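Local atomic coordinates of probable LacI-family transcriptional regulator (Corynebacterium glutamicum ATCC 13032, PDB entry 3BIL), a protein that probably binds regulatory DNA sequences as a LacI-family transcription factor, with a probable effector-sensing portion built like a periplasmic binding protein. Residues Val266-Thr278 with Gln285-Glu297. Numbering follows the deposited sequence.
Sequences VIGKDVSVIGFDT and QPHPLTVIDQNVE
I292 lies over one face of the F276 ring, the two residues forming a parallel bridge between strands 272-276 and 291-293. From its CB, which is 3.9 Å from F276 CE1, I292 sends CG2 out anti to the backbone N, over the ring near its rim; I292 CG2 reaches F276 CZ at 3.6 Å in a CH-pi contact. Its other branch extends through CG1, which nears I274 CG2, to CD1, which meets F276 CE1 at 3.8 Å. A beta-branched isoleucine suits this place because its two arms spread across both a flat ring and an aliphatic neighbour.

The backbones are joined in the parallel pattern: G275 N donates to T290 O at 3.0 Å in a nearly straight bond (171°), I292 N donates to G275 O, and D277 N to I292 O. On the face away from F276, V291 CG1 lies 3.8 Å from G275 CA; glycine, lacking a side chain, leaves room there for this methyl and for L289.

Beyond the strand ends, Q294 NE2 approaches the F276 ring edge, the amide turned 66° from the ring, and donates a hydrogen bond to D277 OD1, although the modelled separation is doubtfully short. Glutamine suits this place, its amide offering that donor and an acceptor, OE1, for S166 OG; S250 OG bonds D277 OD2. D293 OD1 accepts the N295 backbone N-H, also doubtfully short, in an Asx turn before helix 296-308.

Q294 and V296 touch Y80 of helix 79-94, consistent with an interdomain crossover of the periplasmic-binding-protein fold, whose Rossmann-like subdomains typically gather polar residues at the C-terminal ends of parallel strands.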
ATOM      1  N   VAL A 266      -7.092   1.634 -24.089  1.00 36.03           N
ATOM      2  CA  VAL A 266      -5.864   0.877 -23.834  1.00 34.67           C
ATOM      3  C   VAL A 266      -4.682   1.845 -23.685  1.00 31.54           C
ATOM      4  O   VAL A 266      -4.274   2.486 -24.650  1.00 32.73           O
ATOM      5  CB  VAL A 266      -5.563  -0.188 -24.962  1.00 39.08           C
ATOM      6  CG1 VAL A 266      -4.432  -1.174 -24.528  1.00 38.55           C
ATOM      7  CG2 VAL A 266      -6.814  -0.969 -25.330  1.00 34.40           C
ATOM      8  N   ILE A 267      -4.152   1.957 -22.468  1.00 27.07           N
ATOM      9  CA  ILE A 267      -2.890   2.613 -22.237  1.00 25.34           C
ATOM     10  C   ILE A 267      -1.780   2.015 -23.077  1.00 31.75           C
ATOM     11  O   ILE A 267      -1.744   0.797 -23.300  1.00 36.50           O
ATOM     12  CB  ILE A 267      -2.481   2.538 -20.771  1.00 23.64           C
ATOM     13  CG1 ILE A 267      -3.571   3.218 -19.950  1.00 21.19           C
ATOM     14  CG2 ILE A 267      -1.051   3.178 -20.583  1.00 17.88           C
ATOM     15  CD1 ILE A 267      -3.262   3.472 -18.540  1.00 25.83           C
ATOM     16  N   GLY A 268      -0.853   2.865 -23.519  1.00 33.28           N
ATOM     17  CA  GLY A 268       0.159   2.445 -24.490  1.00 32.97           C
ATOM     18  C   GLY A 268      -0.388   2.087 -25.873  1.00 39.16           C
ATOM     19  O   GLY A 268       0.385   1.731 -26.753  1.00 46.47           O
ATOM     20  N   LYS A 269      -1.700   2.190 -26.088  1.00 38.88           N
ATOM     21  CA  LYS A 269      -2.288   1.979 -27.423  1.00 43.72           C
ATOM     22  C   LYS A 269      -3.202   3.151 -27.871  1.00 45.26           C
ATOM     23  O   LYS A 269      -3.025   3.718 -28.942  1.00 44.93           O
ATOM     24  CB  LYS A 269      -3.010   0.626 -27.448  1.00 47.01           C
ATOM     25  CG  LYS A 269      -3.872   0.325 -28.654  1.00 50.42           C
ATOM     26  CD  LYS A 269      -3.285  -0.758 -29.563  1.00 52.22           C
ATOM     27  CE  LYS A 269      -4.049  -0.804 -30.916  1.00 53.30           C
ATOM     28  NZ  LYS A 269      -3.751   0.400 -31.793  1.00 51.97           N
ATOM     29  N   ASP A 270      -4.155   3.545 -27.036  1.00 46.87           N
ATOM     30  CA  ASP A 270      -5.111   4.593 -27.411  1.00 44.74           C
ATOM     31  C   ASP A 270      -4.811   5.918 -26.728  1.00 43.77           C
ATOM     32  O   ASP A 270      -5.328   6.934 -27.140  1.00 45.90           O
ATOM     33  CB  ASP A 270      -6.539   4.172 -27.057  1.00 48.16           C
ATOM     34  CG  ASP A 270      -7.017   2.986 -27.855  1.00 55.51           C
ATOM     35  OD1 ASP A 270      -6.946   3.045 -29.115  1.00 59.71           O
ATOM     36  OD2 ASP A 270      -7.471   1.997 -27.217  1.00 57.02           O
ATOM     37  N   VAL A 271      -3.981   5.900 -25.686  1.00 37.94           N
ATOM     38  CA  VAL A 271      -3.632   7.097 -24.951  1.00 30.82           C
ATOM     39  C   VAL A 271      -2.282   6.815 -24.294  1.00 33.31           C
ATOM     40  O   VAL A 271      -1.982   5.650 -24.011  1.00 34.31           O
ATOM     41  CB  VAL A 271      -4.641   7.284 -23.848  1.00 31.52           C
ATOM     42  CG1 VAL A 271      -4.526   6.092 -22.805  1.00 25.01           C
ATOM     43  CG2 VAL A 271      -4.469   8.595 -23.166  1.00 26.36           C
ATOM     44  N   SER A 272      -1.484   7.848 -24.016  1.00 26.95           N
ATOM     45  CA  SER A 272      -0.220   7.667 -23.323  1.00 25.61           C
ATOM     46  C   SER A 272      -0.353   7.993 -21.841  1.00 28.44           C
ATOM     47  O   SER A 272      -1.043   8.928 -21.503  1.00 24.34           O
ATOM     48  CB  SER A 272       0.889   8.557 -23.924  1.00 21.43           C
ATOM     49  OG  SER A 272       1.110   8.221 -25.292  1.00 21.19           O
ATOM     50  N   VAL A 273       0.353   7.256 -20.965  1.00 28.05           N
ATOM     51  CA  VAL A 273       0.367   7.587 -19.544  1.00 24.68           C
ATOM     52  C   VAL A 273       1.798   7.750 -19.028  1.00 25.63           C
ATOM     53  O   VAL A 273       2.678   6.980 -19.387  1.00 25.73           O
ATOM     54  CB  VAL A 273      -0.415   6.539 -18.689  1.00 20.94           C
ATOM     55  CG1 VAL A 273      -0.364   6.874 -17.182  1.00 19.15           C
ATOM     56  CG2 VAL A 273      -1.846   6.517 -19.113  1.00 20.05           C
ATOM     57  N   ILE A 274       2.002   8.770 -18.201  1.00 23.31           N
ATOM     58  CA  ILE A 274       3.158   8.850 -17.347  1.00 27.60           C
ATOM     59  C   ILE A 274       2.691   8.816 -15.900  1.00 26.50           C
ATOM     60  O   ILE A 274       1.883   9.662 -15.512  1.00 24.97           O
ATOM     61  CB  ILE A 274       3.969  10.156 -17.541  1.00 27.20           C
ATOM     62  CG1 ILE A 274       4.293  10.398 -19.024  1.00 30.16           C
ATOM     63  CG2 ILE A 274       5.243  10.104 -16.682  1.00 21.77           C
ATOM     64  CD1 ILE A 274       5.355   9.484 -19.620  1.00 25.54           C
ATOM     65  N   GLY A 275       3.209   7.856 -15.112  1.00 23.17           N
ATOM     66  CA  GLY A 275       2.771   7.681 -13.737  1.00 21.03           C
ATOM     67  C   GLY A 275       3.776   8.230 -12.796  1.00 19.87           C
ATOM     68  O   GLY A 275       4.867   8.555 -13.196  1.00 23.51           O
ATOM     69  N   PHE A 276       3.423   8.323 -11.528  1.00 27.65           N
ATOM     70  CA  PHE A 276       4.380   8.789 -10.536  1.00 33.52           C
ATOM     71  C   PHE A 276       4.511   7.743  -9.434  1.00 36.02           C
ATOM     72  O   PHE A 276       3.493   7.235  -8.962  1.00 40.03           O
ATOM     73  CB  PHE A 276       3.963  10.143  -9.969  1.00 33.37           C
ATOM     74  CG  PHE A 276       5.107  11.163  -9.885  1.00 32.55           C
ATOM     75  CD1 PHE A 276       5.321  12.079 -10.920  1.00 28.79           C
ATOM     76  CD2 PHE A 276       5.955  11.202  -8.771  1.00 31.39           C
ATOM     77  CE1 PHE A 276       6.355  13.024 -10.857  1.00 28.84           C
ATOM     78  CE2 PHE A 276       7.013  12.132  -8.697  1.00 31.56           C
ATOM     79  CZ  PHE A 276       7.213  13.046  -9.740  1.00 30.62           C
ATOM     80  N   ASP A 277       5.762   7.426  -9.061  1.00 35.04           N
ATOM     81  CA  ASP A 277       6.138   6.356  -8.107  1.00 41.29           C
ATOM     82  C   ASP A 277       6.028   4.898  -8.574  1.00 39.26           C
ATOM     83  O   ASP A 277       5.427   4.575  -9.592  1.00 42.64           O
ATOM     84  CB  ASP A 277       5.510   6.548  -6.724  1.00 47.44           C
ATOM     85  CG  ASP A 277       5.672   7.961  -6.231  1.00 52.24           C
ATOM     86  OD1 ASP A 277       6.813   8.354  -5.869  1.00 56.11           O
ATOM     87  OD2 ASP A 277       4.657   8.688  -6.249  1.00 54.06           O
ATOM     88  N   THR A 278       6.662   4.027  -7.814  1.00 40.76           N
ATOM     89  CA  THR A 278       7.120   2.752  -8.352  1.00 43.13           C
ATOM     90  C   THR A 278       6.204   1.543  -8.170  1.00 45.95           C
ATOM     91  O   THR A 278       6.576   0.470  -8.614  1.00 50.97           O
ATOM     92  CB  THR A 278       8.531   2.378  -7.813  1.00 42.42           C
ATOM     93  OG1 THR A 278       8.719   2.904  -6.479  1.00 43.20           O
ATOM     94  CG2 THR A 278       9.571   2.921  -8.722  1.00 44.32           C
ATOM     95  N   GLN A 285       0.917  -4.038 -15.648  1.00 51.05           N
ATOM     96  CA  GLN A 285      -0.155  -3.715 -16.591  1.00 49.12           C
ATOM     97  C   GLN A 285       0.143  -4.401 -17.960  1.00 49.21           C
ATOM     98  O   GLN A 285       1.299  -4.752 -18.222  1.00 54.54           O
ATOM     99  CB  GLN A 285      -0.264  -2.170 -16.762  1.00 48.96           C
ATOM    100  CG  GLN A 285      -0.553  -1.286 -15.495  1.00 47.54           C
ATOM    101  CD  GLN A 285      -1.839  -1.663 -14.716  1.00 51.03           C
ATOM    102  OE1 GLN A 285      -2.977  -1.364 -15.145  1.00 47.86           O
ATOM    103  NE2 GLN A 285      -1.651  -2.314 -13.552  1.00 48.16           N
ATOM    104  N   PRO A 286      -0.880  -4.630 -18.823  1.00 47.81           N
ATOM    105  CA  PRO A 286      -0.591  -5.168 -20.186  1.00 46.94           C
ATOM    106  C   PRO A 286       0.441  -4.357 -20.963  1.00 46.90           C
ATOM    107  O   PRO A 286       1.176  -4.915 -21.770  1.00 50.61           O
ATOM    108  CB  PRO A 286      -1.953  -5.131 -20.911  1.00 45.43           C
ATOM    109  CG  PRO A 286      -2.846  -4.261 -20.021  1.00 52.33           C
ATOM    110  CD  PRO A 286      -2.329  -4.469 -18.604  1.00 51.17           C
ATOM    111  N   HIS A 287       0.481  -3.049 -20.758  1.00 45.70           N
ATOM    112  CA  HIS A 287       1.604  -2.268 -21.233  1.00 44.84           C
ATOM    113  C   HIS A 287       2.179  -1.576 -20.007  1.00 45.89           C
ATOM    114  O   HIS A 287       1.580  -0.648 -19.452  1.00 45.01           O
ATOM    115  CB  HIS A 287       1.193  -1.258 -22.281  1.00 49.69           C
ATOM    116  CG  HIS A 287       0.704  -1.863 -23.559  1.00 54.71           C
ATOM    117  ND1 HIS A 287      -0.525  -2.491 -23.665  1.00 57.32           N
ATOM    118  CD2 HIS A 287       1.265  -1.915 -24.790  1.00 54.23           C
ATOM    119  CE1 HIS A 287      -0.690  -2.914 -24.908  1.00 57.44           C
ATOM    120  NE2 HIS A 287       0.379  -2.577 -25.609  1.00 57.86           N
ATOM    121  N   PRO A 288       3.330  -2.055 -19.539  1.00 44.78           N
ATOM    122  CA  PRO A 288       3.803  -1.488 -18.295  1.00 43.37           C
ATOM    123  C   PRO A 288       3.917   0.034 -18.381  1.00 38.26           C
ATOM    124  O   PRO A 288       4.037   0.580 -19.479  1.00 34.11           O
ATOM    125  CB  PRO A 288       5.158  -2.172 -18.113  1.00 46.90           C
ATOM    126  CG  PRO A 288       4.964  -3.505 -18.838  1.00 45.23           C
ATOM    127  CD  PRO A 288       4.240  -3.090 -20.059  1.00 44.18           C
ATOM    128  N   LEU A 289       3.861   0.700 -17.228  1.00 30.69           N
ATOM    129  CA  LEU A 289       3.771   2.130 -17.195  1.00 33.14           C
ATOM    130  C   LEU A 289       5.122   2.796 -17.093  1.00 32.76           C
ATOM    131  O   LEU A 289       5.855   2.556 -16.157  1.00 36.47           O
ATOM    132  CB  LEU A 289       2.936   2.581 -16.005  1.00 31.48           C
ATOM    133  CG  LEU A 289       1.578   3.204 -16.182  1.00 33.11           C
ATOM    134  CD1 LEU A 289       0.603   2.206 -16.804  1.00 34.64           C
ATOM    135  CD2 LEU A 289       1.154   3.587 -14.799  1.00 31.51           C
ATOM    136  N   THR A 290       5.418   3.684 -18.031  1.00 27.60           N
ATOM    137  CA  THR A 290       6.480   4.613 -17.823  1.00 22.32           C
ATOM    138  C   THR A 290       6.151   5.435 -16.552  1.00 20.24           C
ATOM    139  O   THR A 290       5.081   5.978 -16.415  1.00 26.96           O
ATOM    140  CB  THR A 290       6.654   5.454 -19.075  1.00 22.67           C
ATOM    141  OG1 THR A 290       6.921   4.588 -20.199  1.00 27.84           O
ATOM    142  CG2 THR A 290       7.814   6.438 -18.911  1.00 22.56           C
ATOM    143  N   VAL A 291       7.078   5.538 -15.624  1.00 17.37           N
ATOM    144  CA  VAL A 291       6.831   6.266 -14.394  1.00 12.81           C
ATOM    145  C   VAL A 291       8.089   7.017 -13.981  1.00 24.39           C
ATOM    146  O   VAL A 291       9.202   6.732 -14.451  1.00 25.12           O
ATOM    147  CB  VAL A 291       6.464   5.333 -13.188  1.00 15.33           C
ATOM    148  CG1 VAL A 291       5.036   4.663 -13.347  1.00  8.10           C
ATOM    149  CG2 VAL A 291       7.546   4.272 -12.915  1.00  7.79           C
ATOM    150  N   ILE A 292       7.888   7.973 -13.078  1.00 28.34           N
ATOM    151  CA  ILE A 292       8.945   8.732 -12.497  1.00 28.55           C
ATOM    152  C   ILE A 292       9.244   8.149 -11.135  1.00 28.18           C
ATOM    153  O   ILE A 292       8.396   8.103 -10.261  1.00 32.26           O
ATOM    154  CB  ILE A 292       8.595  10.234 -12.480  1.00 30.16           C
ATOM    155  CG1 ILE A 292       8.615  10.760 -13.930  1.00 28.38           C
ATOM    156  CG2 ILE A 292       9.592  11.013 -11.616  1.00 28.45           C
ATOM    157  CD1 ILE A 292       8.144  12.201 -14.059  1.00 26.44           C
ATOM    158  N   ASP A 293      10.452   7.642 -10.977  1.00 27.01           N
ATOM    159  CA  ASP A 293      10.827   7.036  -9.729  1.00 27.18           C
ATOM    160  C   ASP A 293      11.508   8.095  -8.862  1.00 29.63           C
ATOM    161  O   ASP A 293      12.288   8.902  -9.340  1.00 36.45           O
ATOM    162  CB  ASP A 293      11.718   5.807  -9.994  1.00 31.50           C
ATOM    163  CG  ASP A 293      12.440   5.283  -8.733  1.00 34.93           C
ATOM    164  OD1 ASP A 293      12.075   5.636  -7.605  1.00 37.01           O
ATOM    165  OD2 ASP A 293      13.393   4.504  -8.862  1.00 41.83           O
ATOM    166  N   GLN A 294      11.198   8.093  -7.587  1.00 30.37           N
ATOM    167  CA  GLN A 294      11.760   9.040  -6.668  1.00 32.78           C
ATOM    168  C   GLN A 294      12.782   8.449  -5.759  1.00 36.84           C
ATOM    169  O   GLN A 294      13.327   9.157  -4.898  1.00 43.12           O
ATOM    170  CB  GLN A 294      10.666   9.522  -5.766  1.00 34.45           C
ATOM    171  CG  GLN A 294      10.030  10.740  -6.246  1.00 36.53           C
ATOM    172  CD  GLN A 294       9.005  11.115  -5.286  1.00 40.32           C
ATOM    173  OE1 GLN A 294       9.269  11.896  -4.368  1.00 38.13           O
ATOM    174  NE2 GLN A 294       7.838  10.485  -5.401  1.00 39.03           N
ATOM    175  N   ASN A 295      13.001   7.153  -5.896  1.00 36.92           N
ATOM    176  CA  ASN A 295      14.033   6.478  -5.159  1.00 39.63           C
ATOM    177  C   ASN A 295      13.857   6.585  -3.642  1.00 39.17           C
ATOM    178  O   ASN A 295      14.736   7.091  -2.942  1.00 35.95           O
ATOM    179  CB  ASN A 295      15.406   6.994  -5.609  1.00 48.09           C
ATOM    180  CG  ASN A 295      16.428   5.897  -5.649  1.00 53.10           C
ATOM    181  OD1 ASN A 295      16.956   5.476  -4.606  1.00 53.31           O
ATOM    182  ND2 ASN A 295      16.673   5.371  -6.855  1.00 55.20           N
ATOM    183  N   VAL A 296      12.729   6.067  -3.156  1.00 43.04           N
ATOM    184  CA  VAL A 296      12.327   6.145  -1.748  1.00 45.23           C
ATOM    185  C   VAL A 296      13.389   5.625  -0.824  1.00 47.96           C
ATOM    186  O   VAL A 296      13.549   6.159   0.272  1.00 47.54           O
ATOM    187  CB  VAL A 296      11.090   5.279  -1.417  1.00 42.68           C
ATOM    188  CG1 VAL A 296      10.157   6.048  -0.540  1.00 41.18           C
ATOM    189  CG2 VAL A 296      10.400   4.830  -2.659  1.00 47.56           C
ATOM    190  N   GLU A 297      14.076   4.564  -1.255  1.00 54.37           N
ATOM    191  CA  GLU A 297      15.091   3.874  -0.430  1.00 58.62           C
ATOM    192  C   GLU A 297      16.237   4.816  -0.018  1.00 54.00           C
ATOM    193  O   GLU A 297      16.639   4.865   1.148  1.00 54.05           O
ATOM    194  CB  GLU A 297      15.607   2.599  -1.140  1.00 60.28           C
ATOM    195  CG  GLU A 297      16.533   1.692  -0.284  1.00 64.88           C
ATOM    196  CD  GLU A 297      16.650   0.212  -0.773  1.00 69.20           C
ATOM    197  OE1 GLU A 297      17.459  -0.551  -0.172  1.00 71.95           O
ATOM    198  OE2 GLU A 297      15.951  -0.191  -1.744  1.00 72.47           O
TER